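Local atomic coordinates of sensor protein, Kinase (Polaromonas sp. JS666, PDB entry 3GRC), a protein that probably acts as the phosphoacceptor receiver domain of a sensor kinase in two-component signalling. Residues D17-L22 / S33-S38; A71-S76 / P101-T106. All blocks are in the same frame, centred on the assembly; numbering follows the deposited sequence.

Interaction 1: D17-L22 / S33-S38; sequences DIARLL and SDMVHS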
# COMPACT_ATOMS: atom_id res chain seq x y z
N ASP A 17 2.08 -1.14 -15.66
CA ASP A 17 0.66 -1.08 -16.01
C ASP A 17 -0.21 -0.97 -14.77
O ASP A 17 -1.09 -0.12 -14.70
CB ASP A 17 0.22 -2.31 -16.81
CG ASP A 17 0.74 -2.30 -18.24
OD1 ASP A 17 0.97 -1.20 -18.79
OD2 ASP A 17 0.90 -3.39 -18.82
N ILE A 18 0.04 -1.83 -13.78
CA ILE A 18 -0.75 -1.82 -12.54
C ILE A 18 -0.50 -0.54 -11.73
O ILE A 18 -1.42 -0.01 -11.10
CB ILE A 18 -0.45 -3.08 -11.65
CG1 ILE A 18 -0.63 -4.37 -12.45
CG2 ILE A 18 -1.36 -3.10 -10.42
CD1 ILE A 18 -2.03 -4.55 -13.05
N ALA A 19 0.73 -0.04 -11.73
CA ALA A 19 1.06 1.19 -10.99
C ALA A 19 0.22 2.33 -11.56
O ALA A 19 -0.37 3.10 -10.82
CB ALA A 19 2.56 1.52 -11.12
N ARG A 20 0.17 2.41 -12.88
CA ARG A 20 -0.60 3.43 -13.54
C ARG A 20 -2.11 3.21 -13.31
O ARG A 20 -2.85 4.17 -13.13
CB ARG A 20 -0.28 3.47 -15.05
CG ARG A 20 -1.03 4.52 -15.88
CD ARG A 20 -0.84 5.97 -15.38
NE ARG A 20 -1.32 6.94 -16.37
CZ ARG A 20 -1.78 8.16 -16.10
NH1 ARG A 20 -1.84 8.61 -14.85
NH2 ARG A 20 -2.19 8.93 -17.10
N LEU A 21 -2.56 1.96 -13.32
CA LEU A 21 -3.98 1.68 -13.09
C LEU A 21 -4.34 2.21 -11.69
O LEU A 21 -5.35 2.91 -11.53
CB LEU A 21 -4.28 0.16 -13.15
CG LEU A 21 -5.71 -0.34 -12.79
CD1 LEU A 21 -6.73 0.20 -13.79
CD2 LEU A 21 -5.77 -1.88 -12.76
N LEU A 22 -3.51 1.89 -10.70
CA LEU A 22 -3.78 2.36 -9.34
C LEU A 22 -3.79 3.88 -9.32
O LEU A 22 -4.72 4.49 -8.78
CB LEU A 22 -2.75 1.80 -8.34
CG LEU A 22 -2.90 0.30 -7.99
CD1 LEU A 22 -1.68 -0.18 -7.25
CD2 LEU A 22 -4.15 0.09 -7.15
N SER A 33 -1.67 10.60 -5.76
CA SER A 33 -0.76 9.49 -5.49
C SER A 33 0.55 9.53 -6.26
O SER A 33 0.66 10.16 -7.32
CB SER A 33 -1.46 8.15 -5.77
OG SER A 33 -1.81 8.01 -7.13
N ASP A 34 1.54 8.85 -5.72
CA ASP A 34 2.84 8.77 -6.31
C ASP A 34 3.14 7.31 -6.60
O ASP A 34 2.83 6.44 -5.80
CB ASP A 34 3.91 9.32 -5.36
CG ASP A 34 3.86 10.84 -5.22
OD1 ASP A 34 3.54 11.50 -6.22
OD2 ASP A 34 4.15 11.35 -4.13
N MSE A 35 3.75 7.04 -7.74
CA MSE A 35 4.08 5.67 -8.07
C MSE A 35 5.58 5.42 -7.90
O MSE A 35 6.41 6.21 -8.32
CB MSE A 35 3.70 5.35 -9.53
CG MSE A 35 2.29 5.73 -9.94
SE MSE A 35 2.04 5.47 -11.82
CE MSE A 35 2.78 7.14 -12.53
N VAL A 36 5.92 4.31 -7.27
CA VAL A 36 7.30 3.86 -7.09
C VAL A 36 7.27 2.36 -7.39
O VAL A 36 6.23 1.72 -7.26
CB VAL A 36 7.88 4.14 -5.67
CG1 VAL A 36 7.99 5.65 -5.47
CG2 VAL A 36 7.02 3.50 -4.57
N HIS A 37 8.41 1.80 -7.79
CA HIS A 37 8.43 0.40 -8.17
C HIS A 37 9.24 -0.59 -7.32
O HIS A 37 9.42 -1.74 -7.73
CB HIS A 37 8.87 0.29 -9.63
CG HIS A 37 10.22 0.87 -9.90
ND1 HIS A 37 11.40 0.21 -9.60
CD2 HIS A 37 10.60 2.06 -10.44
CE1 HIS A 37 12.43 0.96 -9.93
NE2 HIS A 37 11.97 2.09 -10.45
N SER A 38 9.71 -0.16 -6.15
CA SER A 38 10.48 -1.05 -5.30
C SER A 38 10.42 -0.65 -3.84
O SER A 38 10.06 0.48 -3.51
CB SER A 38 11.95 -1.09 -5.74
OG SER A 38 12.65 0.06 -5.27
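Ala19 O is approached by two side-chain atoms of Met35, a selenomethionine. Met35 SE lies 3.5 Å from Ala19 O, and CG follows at 3.8 Å from the same oxygen. These are van der Waals contacts, with the selenium alongside the helix backbone. Met35 SE also rests 4.0 Å from Ala19 CB and 3.7 Å from Arg20 N, so it meets both a methyl group and the peptide that joins these two residues. Met35 CG is anti to the carbonyl carbon (chi1 -50°), and the chain runs out straight to SE. The bend at chi3 (-83°) then turns CE away from the Ala19 methyl. Ala19 is buried, whereas Met35 and Arg20 are exposed, so this is the outer margin of the helix-sheet packing. One turn further along the helix, Asn23 also touches Met35, and its ND2 gives a hydrogen bond to Ser33 OG. The contact belongs to a beta-alpha-beta unit of the receiver fold. Helix 16-28 connects strands 8-12 and 32-36, which are parallel neighbours. Strand 32-36 is one of the two edge strands of the sheet, and its Val36 packs on Leu10 and Cys12 of strand 8-12.

Interaction 2: A71-S76 / P101-T106; sequences ALRRDS and PLAVST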
# COMPACT_ATOMS: atom_id res chain seq x y z
N ALA A 71 9.57 -3.35 7.94
CA ALA A 71 10.51 -2.24 8.10
C ALA A 71 9.77 -0.95 8.44
O ALA A 71 10.22 -0.17 9.28
CB ALA A 71 11.33 -2.06 6.82
N LEU A 72 8.62 -0.72 7.80
CA LEU A 72 7.82 0.48 8.06
C LEU A 72 7.24 0.52 9.48
O LEU A 72 7.14 1.58 10.10
CB LEU A 72 6.70 0.59 7.03
CG LEU A 72 7.16 0.90 5.60
CD1 LEU A 72 6.07 0.56 4.61
CD2 LEU A 72 7.55 2.36 5.51
N ARG A 73 6.85 -0.64 9.99
CA ARG A 73 6.29 -0.69 11.33
C ARG A 73 7.34 -0.49 12.43
O ARG A 73 7.02 -0.09 13.54
CB ARG A 73 5.53 -2.01 11.56
CG ARG A 73 4.29 -2.18 10.69
CD ARG A 73 3.53 -0.88 10.56
NE ARG A 73 2.24 -1.04 9.93
CZ ARG A 73 1.61 -0.07 9.27
NH1 ARG A 73 2.19 1.12 9.15
NH2 ARG A 73 0.42 -0.28 8.74
N ARG A 74 8.61 -0.74 12.11
CA ARG A 74 9.68 -0.59 13.09
C ARG A 74 10.19 0.85 13.22
O ARG A 74 11.08 1.13 14.02
CB ARG A 74 10.84 -1.55 12.77
CG ARG A 74 10.43 -3.01 12.93
CD ARG A 74 11.49 -4.00 12.47
NE ARG A 74 12.70 -3.98 13.30
CZ ARG A 74 13.83 -3.38 12.95
NH1 ARG A 74 13.92 -2.75 11.78
NH2 ARG A 74 14.88 -3.43 13.76
N ASP A 75 9.62 1.75 12.43
CA ASP A 75 10.01 3.16 12.46
C ASP A 75 8.82 3.97 12.98
O ASP A 75 7.73 3.93 12.42
CB ASP A 75 10.38 3.65 11.05
CG ASP A 75 11.00 5.03 11.05
OD1 ASP A 75 10.42 5.95 11.68
OD2 ASP A 75 12.06 5.20 10.42
N SER A 76 9.04 4.72 14.06
CA SER A 76 7.99 5.51 14.68
C SER A 76 7.20 6.43 13.75
O SER A 76 5.99 6.58 13.92
CB SER A 76 8.56 6.34 15.83
OG SER A 76 9.42 7.36 15.35
N PRO A 101 0.87 -6.80 14.73
CA PRO A 101 2.05 -5.93 14.61
C PRO A 101 2.26 -5.41 13.19
O PRO A 101 2.71 -4.28 12.98
CB PRO A 101 3.19 -6.83 15.08
CG PRO A 101 2.52 -7.72 16.09
CD PRO A 101 1.22 -8.07 15.40
N LEU A 102 1.94 -6.26 12.20
CA LEU A 102 2.08 -5.92 10.79
C LEU A 102 1.09 -4.80 10.43
O LEU A 102 1.37 -3.94 9.60
CB LEU A 102 1.83 -7.17 9.94
CG LEU A 102 2.54 -7.29 8.59
CD1 LEU A 102 4.05 -7.28 8.82
CD2 LEU A 102 2.11 -8.57 7.89
N ALA A 103 -0.07 -4.81 11.08
CA ALA A 103 -1.07 -3.77 10.89
C ALA A 103 -1.48 -3.45 9.45
O ALA A 103 -1.63 -2.29 9.07
CB ALA A 103 -0.61 -2.48 11.59
N VAL A 104 -1.66 -4.49 8.64
CA VAL A 104 -2.10 -4.27 7.27
C VAL A 104 -3.62 -4.32 7.34
O VAL A 104 -4.22 -5.32 7.75
CB VAL A 104 -1.50 -5.34 6.32
CG1 VAL A 104 -1.37 -6.65 7.05
CG2 VAL A 104 -2.37 -5.48 5.06
N SER A 105 -4.24 -3.20 6.98
CA SER A 105 -5.68 -3.06 7.03
C SER A 105 -6.47 -4.06 6.20
O SER A 105 -7.43 -4.65 6.69
CB SER A 105 -6.07 -1.63 6.63
OG SER A 105 -5.46 -0.69 7.51
N THR A 106 -6.07 -4.23 4.95
CA THR A 106 -6.77 -5.14 4.06
C THR A 106 -5.82 -5.74 3.04
O THR A 106 -4.90 -5.07 2.57
CB THR A 106 -7.88 -4.43 3.25
OG1 THR A 106 -8.51 -3.43 4.05
CG2 THR A 106 -8.93 -5.45 2.82
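Arg73, in the last turn of helix 65-73, reaches across to the backbone of Leu102 and Ala103. The fold is the CheY-like receiver domain, and the contact joins the end of this helix to the loop between helix 90-97 and strand 106-108. The guanidinium meets the loop with its NE and NH2 edge. Arg73 NE gives a hydrogen bond to Leu102 O (3.0 Å, N-H...O angle 159°). Arg73 NH2 gives one to Ala103 O (2.9 Å, 151°). Both oxygens lie near the guanidinium plane. At the acceptors the approach is different: each N-H comes in from above the plane of its carbonyl. Two bonds to successive carbonyls fix the rotation of the group. Ala103 has a left-handed helical backbone, and its methyl points toward the arginine.

The aliphatic part of Arg73 is also engaged. The chain bends at chi2 (-40°), which brings Arg73 CG within 3.5 Å of Pro101 O before the guanidinium swings along the loop. Leu102 turns its side chain the other way, onto Ile69 and Arg70 of the same helix. The remaining nitrogen, NH1, bonds to Leu81 O, with a weaker bond to Thr78 O. One side chain thus links the 101-106 loop to the residues leading into strand 82-86, and it also touches Ile83. A leucine in place of Arg73 would probably leave the carbonyls of Leu81, Leu102 and Ala103 without these donors and let the loop shift from the helix end. Ala103 CB lies off to one side of the guanidinium plane, 3.6 Å from Arg73 NE and 3.7 Å from Arg73 NH2.

Overall arrangement
From the N terminus, the chain runs through strand 8-12 into helix 16-28. Interaction 1 then closes a short loop of ten residues, where the rest of that helix leads back to strand 32-36. The chain passes through helix 39-48 and strand 53-56 before interaction 2 opens in helix 65-73. Its longer loop of 24 residues takes in strand 82-86 and helix 90-97. The two contacts are in series, so they neither nest nor cross. The centres of interactions 1 and 2 lie about 20 Å apart, on opposite sides of the chain's centre. Interaction 1 ties a helix to one outer strand. Interaction 2 ties another helix to the loop entering the other outer strand, 106-108.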